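Local coordinates for protein multicopper oxidase (Pseudomonas thermotolerans, PDB 6VOW) that probably oxidises phenolic, lignin-related substrates at one copper and passes the electrons to dioxygen at a copper cluster, as laccases do, at residues L213-V218 against P275-E280; A368-G373 against A451-A456; E379-A384 against N420-V425. All blocks are in the same frame, centred on the assembly; numbering follows the deposited sequence.

Contact 1: L213-V218 against P275-E280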
loop_
_atom_site.group_PDB
_atom_site.type_symbol
_atom_site.label_atom_id
_atom_site.label_comp_id
_atom_site.label_asym_id
_atom_site.label_seq_id
_atom_site.Cartn_x
_atom_site.Cartn_y
_atom_site.Cartn_z
ATOM N N LEU A 213 -6.571 -21.216 10.295
ATOM C CA LEU A 213 -5.130 -21.315 10.422
ATOM C C LEU A 213 -4.777 -22.571 11.278
ATOM O O LEU A 213 -5.520 -22.882 12.221
ATOM C CB LEU A 213 -4.592 -20.063 11.125
ATOM C CG LEU A 213 -4.726 -18.719 10.472
ATOM C CD1 LEU A 213 -4.279 -17.673 11.431
ATOM C CD2 LEU A 213 -3.854 -18.662 9.216
ATOM N N PRO A 214 -3.633 -23.258 10.985
ATOM C CA PRO A 214 -3.234 -24.462 11.743
ATOM C C PRO A 214 -2.665 -24.209 13.145
ATOM O O PRO A 214 -1.745 -23.377 13.303
ATOM C CB PRO A 214 -2.166 -25.101 10.860
ATOM C CG PRO A 214 -1.633 -24.024 10.017
ATOM C CD PRO A 214 -2.717 -22.993 9.858
ATOM N N ALA A 215 -3.196 -24.942 14.134
ATOM C CA ALA A 215 -2.841 -24.720 15.550
ATOM C C ALA A 215 -1.382 -24.932 15.846
ATOM O O ALA A 215 -0.747 -25.737 15.267
ATOM C CB ALA A 215 -3.642 -25.610 16.468
ATOM N N GLY A 216 -0.860 -24.171 16.769
ATOM C CA GLY A 216 0.462 -24.317 17.165
ATOM C C GLY A 216 1.397 -23.671 16.177
ATOM O O GLY A 216 2.513 -23.335 16.564
ATOM N N GLN A 217 0.979 -23.420 14.937
ATOM C CA GLN A 217 1.977 -23.047 13.905
ATOM C C GLN A 217 2.266 -21.521 13.941
ATOM O O GLN A 217 1.433 -20.752 14.450
ATOM C CB GLN A 217 1.458 -23.547 12.556
ATOM C CG GLN A 217 2.509 -24.080 11.591
ATOM C CD GLN A 217 2.772 -25.532 11.691
ATOM O OE1 GLN A 217 2.759 -26.267 10.683
ATOM N NE2 GLN A 217 3.022 -25.974 12.893
ATOM N N VAL A 218 3.428 -21.048 13.473
ATOM C CA VAL A 218 3.603 -19.597 13.237
ATOM C C VAL A 218 3.219 -19.226 11.788
ATOM O O VAL A 218 3.685 -19.794 10.833
ATOM C CB VAL A 218 5.031 -19.114 13.591
ATOM C CG1 VAL A 218 5.307 -17.704 13.131
ATOM C CG2 VAL A 218 5.249 -19.152 15.096
ATOM N N PRO A 275 -3.044 -20.134 18.323
ATOM C CA PRO A 275 -3.228 -20.811 19.555
ATOM C C PRO A 275 -3.737 -22.197 19.292
ATOM O O PRO A 275 -3.929 -22.586 18.167
ATOM C CB PRO A 275 -4.264 -19.946 20.289
ATOM C CG PRO A 275 -4.896 -19.087 19.264
ATOM C CD PRO A 275 -4.224 -19.339 17.964
ATOM N N GLU A 276 -3.862 -22.945 20.366
ATOM C CA GLU A 276 -4.360 -24.298 20.328
ATOM C C GLU A 276 -5.680 -24.355 19.615
ATOM O O GLU A 276 -6.385 -23.363 19.574
ATOM C CB GLU A 276 -4.468 -24.852 21.749
ATOM C CG GLU A 276 -5.202 -24.012 22.799
ATOM C CD GLU A 276 -5.370 -24.773 24.110
ATOM O OE1 GLU A 276 -4.823 -24.327 25.164
ATOM O OE2 GLU A 276 -6.042 -25.833 24.080
ATOM N N ALA A 277 -5.975 -25.511 19.021
ATOM C CA ALA A 277 -7.151 -25.748 18.166
ATOM C C ALA A 277 -8.507 -25.352 18.745
ATOM O O ALA A 277 -8.689 -25.315 19.977
ATOM C CB ALA A 277 -7.210 -27.218 17.792
ATOM N N GLY A 278 -9.458 -25.073 17.849
ATOM C CA GLY A 278 -10.736 -24.506 18.228
ATOM C C GLY A 278 -10.718 -23.092 18.803
ATOM O O GLY A 278 -11.786 -22.520 18.927
ATOM N N ARG A 279 -9.575 -22.509 19.164
ATOM C CA ARG A 279 -9.524 -21.071 19.568
ATOM C C ARG A 279 -9.771 -20.198 18.359
ATOM O O ARG A 279 -9.561 -20.591 17.201
ATOM C CB ARG A 279 -8.172 -20.662 20.185
ATOM C CG ARG A 279 -7.806 -21.363 21.483
ATOM C CD ARG A 279 -8.640 -20.963 22.672
ATOM N NE ARG A 279 -8.036 -21.479 23.920
ATOM C CZ ARG A 279 -7.231 -20.808 24.769
ATOM N NH1 ARG A 279 -6.859 -19.524 24.599
ATOM N NH2 ARG A 279 -6.780 -21.444 25.843
ATOM N N GLU A 280 -10.242 -18.996 18.648
ATOM C CA GLU A 280 -10.733 -18.096 17.625
ATOM C C GLU A 280 -10.276 -16.779 18.160
ATOM O O GLU A 280 -10.489 -16.461 19.342
ATOM C CB GLU A 280 -12.234 -18.223 17.560
ATOM C CG GLU A 280 -12.920 -17.250 16.676
ATOM C CD GLU A 280 -14.343 -16.867 17.129
ATOM O OE1 GLU A 280 -14.640 -15.632 17.370
ATOM O OE2 GLU A 280 -15.179 -17.806 17.224
#
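Ala215 makes most of this small surface contact with a single methyl. Its CB lies 3.5 Å from Pro275 O and the same distance from Ala277 N, so that it rests on the peptide backbone of the partner loop. The side chains themselves meet more loosely, Ala215 CB standing 4.1 Å from Ala277 CB. Ala215 CA also lies 3.5 Å from Pro275 O in a bent CA-H...O contact, with an angle of 127° at the hydrogen. That carbonyl finds a stronger partner in the hydroxyl of Ser295, a neighbour on strand 288-296.

What meets here is a pair of type II beta turns, Pro214 to Gln217 and Glu276 to Arg279. Each connects strands belonging to different sheets of a beta sandwich, consistent with the cupredoxin-like middle domain of three-domain laccases: one leads from strand 210-214 to strand 218-225, the other from strand 267-273 to strand 280-285. Gly216 and Gly278 hold the third turn position, and the positive phi of Gly216, 79°, would press a CB against the preceding carbonyl oxygen.

Further out, Gln217 N closes the first turn on Pro214 O at 3.2 Å. Arg273 binds Gly216 O, and backbone hydrogen bonding links Ala215 with Val296. On the far side of the second turn, Arg279 NH2 lies 3.6 Å from Glu276 OE1, well out of the guanidinium plane, a purely electrostatic pairing.

Contact 2: A368-G373 against A451-A456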
loop_
_atom_site.group_PDB
_atom_site.type_symbol
_atom_site.label_atom_id
_atom_site.label_comp_id
_atom_site.label_asym_id
_atom_site.label_seq_id
_atom_site.Cartn_x
_atom_site.Cartn_y
_atom_site.Cartn_z
ATOM N N ALA A 368 10.710 19.469 -6.281
ATOM C CA ALA A 368 12.173 19.384 -6.127
ATOM C C ALA A 368 12.845 18.505 -7.175
ATOM O O ALA A 368 12.217 17.610 -7.804
ATOM C CB ALA A 368 12.543 18.883 -4.736
ATOM N N THR A 369 14.155 18.748 -7.288
ATOM C CA THR A 369 15.025 18.158 -8.290
ATOM C C THR A 369 16.272 17.602 -7.578
ATOM O O THR A 369 17.142 18.367 -7.143
ATOM C CB THR A 369 15.348 19.211 -9.370
ATOM O OG1 THR A 369 14.114 19.675 -9.905
ATOM C CG2 THR A 369 16.153 18.640 -10.516
ATOM N N LEU A 370 16.308 16.269 -7.408
ATOM C CA LEU A 370 17.378 15.566 -6.717
ATOM C C LEU A 370 18.423 15.089 -7.707
ATOM O O LEU A 370 18.107 14.721 -8.830
ATOM C CB LEU A 370 16.833 14.336 -5.969
ATOM C CG LEU A 370 15.685 14.577 -5.003
ATOM C CD1 LEU A 370 15.282 13.280 -4.394
ATOM C CD2 LEU A 370 15.998 15.609 -3.904
ATOM N N LYS A 371 19.668 15.092 -7.269
ATOM C CA LYS A 371 20.767 14.534 -8.052
ATOM C C LYS A 371 20.813 13.009 -7.898
ATOM O O LYS A 371 20.715 12.507 -6.790
ATOM C CB LYS A 371 22.080 15.187 -7.610
ATOM C CG LYS A 371 22.176 16.641 -8.068
ATOM C CD LYS A 371 23.245 17.456 -7.339
ATOM C CE LYS A 371 22.931 18.958 -7.356
ATOM N NZ LYS A 371 24.176 19.794 -7.336
ATOM N N LYS A 372 20.982 12.294 -9.011
ATOM C CA LYS A 372 21.013 10.842 -9.012
ATOM C C LYS A 372 22.167 10.368 -8.161
ATOM O O LYS A 372 23.280 10.874 -8.290
ATOM C CB LYS A 372 21.075 10.270 -10.446
ATOM C CG LYS A 372 20.923 8.737 -10.580
ATOM C CD LYS A 372 21.145 8.227 -12.021
ATOM C CE LYS A 372 21.775 6.831 -12.120
ATOM N NZ LYS A 372 20.816 5.684 -12.250
ATOM N N GLY A 373 21.883 9.466 -7.224
ATOM C CA GLY A 373 22.910 9.001 -6.284
ATOM C C GLY A 373 23.089 9.930 -5.108
ATOM O O GLY A 373 23.833 9.639 -4.219
ATOM N N ALA A 451 2.861 16.063 -5.198
ATOM C CA ALA A 451 3.861 16.775 -5.903
ATOM C C ALA A 451 4.702 15.776 -6.658
ATOM O O ALA A 451 4.494 14.562 -6.599
ATOM C CB ALA A 451 4.675 17.545 -4.924
ATOM N N ALA A 452 5.622 16.302 -7.422
ATOM C CA ALA A 452 6.512 15.501 -8.199
ATOM C C ALA A 452 7.951 15.895 -7.823
ATOM O O ALA A 452 8.275 17.084 -7.655
ATOM C CB ALA A 452 6.230 15.716 -9.676
ATOM N N ILE A 453 8.785 14.874 -7.619
ATOM C CA ILE A 453 10.207 15.048 -7.293
ATOM C C ILE A 453 10.975 14.452 -8.449
ATOM O O ILE A 453 10.871 13.232 -8.703
ATOM C CB ILE A 453 10.579 14.323 -6.009
ATOM C CG1 ILE A 453 9.902 15.024 -4.818
ATOM C CG2 ILE A 453 12.102 14.251 -5.871
ATOM C CD1 ILE A 453 9.800 14.160 -3.618
ATOM N N GLU A 454 11.727 15.306 -9.150
ATOM C CA GLU A 454 12.561 14.872 -10.280
ATOM C C GLU A 454 13.912 14.359 -9.735
ATOM O O GLU A 454 14.579 15.079 -8.954
ATOM C CB GLU A 454 12.777 16.016 -11.282
ATOM C CG GLU A 454 13.533 15.562 -12.532
ATOM C CD GLU A 454 13.697 16.609 -13.598
ATOM O OE1 GLU A 454 12.779 17.429 -13.777
ATOM O OE2 GLU A 454 14.732 16.575 -14.289
ATOM N N VAL A 455 14.231 13.103 -10.064
ATOM C CA VAL A 455 15.562 12.496 -9.920
ATOM C C VAL A 455 16.165 12.523 -11.320
ATOM O O VAL A 455 15.946 11.639 -12.137
ATOM C CB VAL A 455 15.550 11.025 -9.427
ATOM C CG1 VAL A 455 16.989 10.523 -9.137
ATOM C CG2 VAL A 455 14.793 10.899 -8.148
ATOM N N ALA A 456 17.846 13.436 -11.345
ATOM C CA ALA A 456 18.635 13.421 -12.571
ATOM C C ALA A 456 20.080 13.800 -12.346
ATOM O O ALA A 456 20.698 13.267 -11.444
ATOM C CB ALA A 456 18.007 14.291 -13.650
#
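Ala368 to Leu370 runs parallel to Ile453 to Val455, the strand axes 4.6 Å apart and inclined by 26°, with Glu454 giving its N-H to Ala368 O and receiving that of Leu370 on its own carbonyl. The ladder continues from Ala456 N to Leu370 O and from Lys372 N to Ala456 O, but these last two rungs are less certain because the Val455 C to Ala456 N link is modelled overlong.

On the buried face, Leu370 meets Ile453 through its branched end. With CG anti to its own carbonyl carbon (chi1 -54°), Leu370 sets CG 3.7 Å from Ile453 CG2; its CD1 comes to 3.6 Å from the same methyl. Val455 CG2 is more distant from Leu370 CD1, at 4.5 Å. Phe378 touches both Leu370 and Ile453, while Leu325 packs on Leu370 and Ala368; these aromatic and aliphatic groups come from the other sheet.

Thr369 and Glu454 occupy the opposite, more exposed face, lying side by side and pointing the same way, with Thr369 OG1 4.1 Å from Glu454 CB.

Such a parallel pairing of an edge strand with the C-terminal strand, which follows the copper ligands Cys439 and His444, is consistent with the cupredoxin beta sandwich.

Contact 3: E379-A384 against N420-V425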
loop_
_atom_site.group_PDB
_atom_site.type_symbol
_atom_site.label_atom_id
_atom_site.label_comp_id
_atom_site.label_asym_id
_atom_site.label_seq_id
_atom_site.Cartn_x
_atom_site.Cartn_y
_atom_site.Cartn_z
ATOM N N GLU A 379 12.343 16.403 5.621
ATOM C CA GLU A 379 11.580 16.759 6.778
ATOM C C GLU A 379 10.144 16.836 6.329
ATOM O O GLU A 379 9.793 17.625 5.445
ATOM C CB GLU A 379 11.993 18.103 7.363
ATOM C CG GLU A 379 11.417 18.293 8.783
ATOM C CD GLU A 379 11.656 19.680 9.382
ATOM O OE1 GLU A 379 11.014 20.653 8.889
ATOM O OE2 GLU A 379 12.452 19.799 10.365
ATOM N N LEU A 380 9.306 16.026 6.926
ATOM C CA LEU A 380 7.891 15.969 6.566
ATOM C C LEU A 380 7.130 16.670 7.669
ATOM O O LEU A 380 7.114 16.153 8.752
ATOM C CB LEU A 380 7.452 14.501 6.480
ATOM C CG LEU A 380 8.250 13.610 5.533
ATOM C CD1 LEU A 380 7.605 12.262 5.496
ATOM C CD2 LEU A 380 8.205 14.160 4.148
ATOM N N ARG A 381 6.570 17.865 7.400
ATOM C CA ARG A 381 5.825 18.710 8.388
ATOM C C ARG A 381 4.309 18.682 8.073
ATOM O O ARG A 381 3.874 19.207 7.054
ATOM C CB ARG A 381 6.290 20.205 8.376
ATOM C CG ARG A 381 7.797 20.377 8.532
ATOM C CD ARG A 381 8.248 21.777 8.158
ATOM N NE ARG A 381 7.641 22.735 9.072
ATOM C CZ ARG A 381 7.426 24.007 8.806
ATOM N NH1 ARG A 381 7.789 24.547 7.641
ATOM N NH2 ARG A 381 6.840 24.756 9.725
ATOM N N ASN A 382 3.507 18.068 8.937
ATOM C CA ASN A 382 2.031 18.097 8.773
ATOM C C ASN A 382 1.601 19.332 9.552
ATOM O O ASN A 382 1.614 19.346 10.807
ATOM C CB ASN A 382 1.429 16.831 9.348
ATOM C CG ASN A 382 -0.053 16.604 8.990
ATOM O OD1 ASN A 382 -0.699 17.400 8.334
ATOM N ND2 ASN A 382 -0.596 15.475 9.458
ATOM N N LEU A 383 1.256 20.385 8.808
ATOM C CA LEU A 383 0.694 21.601 9.388
ATOM C C LEU A 383 -0.832 21.524 9.437
ATOM O O LEU A 383 -1.529 22.445 8.990
ATOM C CB LEU A 383 1.143 22.820 8.596
ATOM C CG LEU A 383 2.638 22.920 8.285
ATOM C CD1 LEU A 383 2.878 24.232 7.543
ATOM C CD2 LEU A 383 3.503 22.817 9.529
ATOM N N ALA A 384 -1.348 20.425 9.996
ATOM C CA ALA A 384 -2.789 20.248 10.182
ATOM C C ALA A 384 -3.120 19.211 11.255
ATOM O O ALA A 384 -2.240 18.502 11.789
ATOM C CB ALA A 384 -3.489 19.913 8.880
ATOM N N ASN A 420 -0.287 17.333 13.161
ATOM C CA ASN A 420 0.793 18.227 13.572
ATOM C C ASN A 420 2.129 17.553 13.763
ATOM O O ASN A 420 2.925 18.005 14.543
ATOM C CB ASN A 420 0.414 18.951 14.855
ATOM C CG ASN A 420 -0.455 20.163 14.622
ATOM O OD1 ASN A 420 -0.858 20.499 13.487
ATOM N ND2 ASN A 420 -0.791 20.823 15.729
ATOM N N GLU A 421 2.389 16.464 13.071
ATOM C CA GLU A 421 3.642 15.777 13.281
ATOM C C GLU A 421 4.737 16.362 12.350
ATOM O O GLU A 421 4.494 16.668 11.172
ATOM C CB GLU A 421 3.451 14.273 13.073
ATOM C CG GLU A 421 4.727 13.459 13.169
ATOM C CD GLU A 421 4.550 11.953 12.979
ATOM O OE1 GLU A 421 3.410 11.392 12.737
ATOM O OE2 GLU A 421 5.629 11.312 13.097
ATOM N N THR A 422 5.960 16.506 12.873
ATOM C CA THR A 422 7.135 16.714 11.993
ATOM C C THR A 422 8.035 15.484 12.036
ATOM O O THR A 422 8.710 15.267 13.046
ATOM C CB THR A 422 7.985 17.934 12.350
ATOM O OG1 THR A 422 7.264 19.133 12.025
ATOM C CG2 THR A 422 9.315 17.912 11.569
ATOM N N ALA A 423 8.067 14.723 10.927
ATOM C CA ALA A 423 8.950 13.539 10.786
ATOM C C ALA A 423 10.135 13.737 9.774
ATOM O O ALA A 423 10.083 14.498 8.775
ATOM C CB ALA A 423 8.117 12.296 10.486
ATOM N N ARG A 424 11.242 13.092 10.092
ATOM C CA ARG A 424 12.410 13.191 9.268
ATOM C C ARG A 424 12.636 11.814 8.660
ATOM O O ARG A 424 12.505 10.770 9.312
ATOM C CB ARG A 424 13.571 13.684 10.108
ATOM C CG ARG A 424 13.431 15.151 10.463
ATOM C CD ARG A 424 14.410 15.613 11.507
ATOM N NE ARG A 424 15.779 15.592 11.013
ATOM C CZ ARG A 424 16.707 14.688 11.335
ATOM N NH1 ARG A 424 16.445 13.671 12.158
ATOM N NH2 ARG A 424 17.934 14.807 10.825
ATOM N N VAL A 425 12.916 11.856 7.377
ATOM C CA VAL A 425 12.894 10.714 6.510
ATOM C C VAL A 425 14.101 10.902 5.562
ATOM O O VAL A 425 14.392 12.023 5.141
ATOM C CB VAL A 425 11.504 10.719 5.811
ATOM C CG1 VAL A 425 11.563 10.412 4.347
ATOM C CG2 VAL A 425 10.569 9.752 6.466
#
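The carboxylate of Glu379 has the methyl of Thr422 over one face: CG2 lies 3.7 Å from Glu379 CD, almost straight above the plane. Glu379 OE1 takes a weak hydrogen bond from the hydroxyl of Ser326 and has Arg381 NE 4.0 Å away, out of the carboxylate plane on the side of the Thr422 methyl, a long ion pair. The second flat group, the amide of Asn382, gives its ND2 to the carbonyls of Gly418 and Tyr386.

Glu379 reaches Thr422 because its CG is anti to the backbone N (chi1 -166°), which sets CG 3.5 Å from Thr422 CG2; the two side chains cross obliquely. Further along the same strand, Arg381 runs beside Thr422 and points the same way, its CG 3.7 Å from Thr422 OG1. An alanine at Glu379 would probably open a gap over the Thr422 methyl and leave Arg381 without its distant negative partner.

The opposite face of the sheet is buried, and there Leu380 CD1 meets Val425 CG2 at 4.0 Å. Leu380 and Ala423 form a hydrogen-bonded antiparallel pair, followed by a nearly straight bond of 2.8 Å from Asn382 N to Glu421 O. Beyond the strands, Asn420 N bonds to Ala384 O at 2.7 Å.

Strands 375-382 and 422-428 are neighbours in one sheet of a beta sandwich, consistent with the C-terminal cupredoxin-like domain of laccases, and the chain leaving Asn382, about 7 Å from a bound copper, soon reaches the copper ligand His388.

How the contacts relate
Along the chain, contact 1 closes before contact 2 opens, and contact 3 is nested inside the loop that contact 2 closes. Contacts 2 and 3 have centres about 20 Å apart and nearest atoms about 8 Å apart; they belong to the two facing sheets of one sandwich, the short strand 368-370 of one being followed directly by strand 375-382 of the other. Contact 1 stands apart, its centre about 48 Å from that of contact 2 and about 41 Å from that of contact 3, at the turns of a separate sandwich. The copper ligands from His388 to His444 fall within the loop closed by contact 2, while His94 comes from far earlier in the chain; contact 1 is remote structural packing.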